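Local coordinates for extracellular matrix-binding protein ebh (Staphylococcus aureus subsp. aureus, PDB 4KJM) that probably helps the bacterium adhere to host extracellular matrix, as a staphylococcal adhesin whose FIVAR and GA modules are built of helices, at the interface of chains A and B. Residues are numbered along the deposited sequence; one frame, centred on the assembly and turned at random. Chains: chain A/B, Extracellular matrix-binding protein ebh.

The interface of chains A and B. Residues chain A 5-6, 8-9; chain B 75, 78-79, 82.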
# COMPACT_ATOMS: atom_id res chain seq x y z
N GLY A 5 14.76 7.52 11.06
CA GLY A 5 14.26 6.18 10.88
C GLY A 5 12.87 6.07 10.26
O GLY A 5 12.63 5.26 9.38
N ASN A 6 11.95 6.87 10.76
CA ASN A 6 10.61 6.93 10.21
C ASN A 6 10.62 7.41 8.76
O ASN A 6 9.86 6.92 7.96
CB ASN A 6 9.70 7.81 11.04
CG ASN A 6 9.13 7.08 12.23
OD1 ASN A 6 9.84 6.41 12.95
ND2 ASN A 6 7.83 7.19 12.43
N GLN A 8 13.04 7.13 6.59
CA GLN A 8 13.60 6.01 5.83
C GLN A 8 12.56 4.96 5.55
O GLN A 8 12.52 4.43 4.46
CB GLN A 8 14.78 5.44 6.63
CG GLN A 8 15.95 6.37 6.59
CD GLN A 8 17.03 5.78 5.75
OE1 GLN A 8 18.17 5.52 6.26
NE2 GLN A 8 16.66 5.42 4.52
N THR A 9 11.75 4.64 6.57
CA THR A 9 10.66 3.68 6.41
C THR A 9 9.73 4.12 5.18
O THR A 9 9.47 3.35 4.21
CB THR A 9 9.94 3.47 7.77
OG1 THR A 9 10.84 2.89 8.74
CG2 THR A 9 8.76 2.57 7.64
N THR B 75 4.43 -1.80 8.79
CA THR B 75 5.19 -0.58 8.73
C THR B 75 5.43 -0.08 10.17
O THR B 75 6.53 0.28 10.54
CB THR B 75 4.45 0.49 7.92
OG1 THR B 75 4.25 0.01 6.61
CG2 THR B 75 5.25 1.72 7.81
N LEU B 78 7.95 -2.27 11.95
CA LEU B 78 9.27 -1.87 11.54
C LEU B 78 9.76 -0.65 12.23
O LEU B 78 10.87 -0.65 12.75
CB LEU B 78 9.32 -1.72 10.02
CG LEU B 78 10.64 -1.26 9.44
CD1 LEU B 78 11.82 -2.14 9.85
CD2 LEU B 78 10.49 -1.14 7.90
N ASN B 79 8.96 0.42 12.24
CA ASN B 79 9.39 1.63 13.00
C ASN B 79 9.61 1.37 14.47
O ASN B 79 10.59 1.85 15.03
CB ASN B 79 8.41 2.79 12.83
CG ASN B 79 8.54 3.45 11.49
OD1 ASN B 79 9.64 3.53 10.92
ND2 ASN B 79 7.39 3.90 10.91
N LYS B 82 12.95 -0.51 14.74
CA LYS B 82 14.03 0.48 14.59
C LYS B 82 14.30 1.26 15.90
O LYS B 82 15.44 1.38 16.32
CB LYS B 82 13.73 1.44 13.46
CG LYS B 82 13.76 0.82 12.09
CD LYS B 82 13.52 1.89 11.04
CE LYS B 82 13.60 1.34 9.62
NZ LYS B 82 13.61 2.46 8.61
O HOH W 1 7.36 5.70 8.41
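A helix-to-helix contact joins the N-terminal helix 2-11 of chain A, in the FIVAR region, to helix 74-90 of chain B, in the GA module, with A:Thr9 lying against B:Asn79 and B:Lys82. The hydroxyl OG1 of A:Thr9 lies 2.6 Å from the amide oxygen OD1 of B:Asn79 and accepts a hydrogen bond from the amine NZ of B:Lys82 at 2.8 Å. Its one hydrogen must be shared between B:Asn79 OD1 and the backbone O of A:Gly5, one turn earlier and 3.0 Å from OG1; a threonine suits this place because one small hydroxyl can both give and accept. B:Lys82, extended beyond CG, runs antiparallel past A:Thr9, and its length carries NZ across to A:Gly5 O at 3.1 Å. Both donors reach that carbonyl from the same face. A chi1 of -63° sets A:Thr9 OG1 beside the backbone N, facing B:Asn79 and B:Lys82, while CG2, anti to that N, packs 3.6 Å from the methyl CG2 of B:Thr75 and more loosely against B:Leu78. Beside this, the flat amides of A:Asn6 and B:Asn79 stack face to face, 9° from parallel, with CG 3.7 Å from CG. Water 1 links B:Asn79 ND2 to A:Asn6 O. Asparagine suits the site, its amide offering an acceptor, a donor and a flat face, which should help fix its rotation. The patch recurs with the chains exchanged in the two-fold pair, whose biological relevance the structure alone does not show. Helix 2-11 of one chain thus lies on the first helix of the other's three-helix GA module.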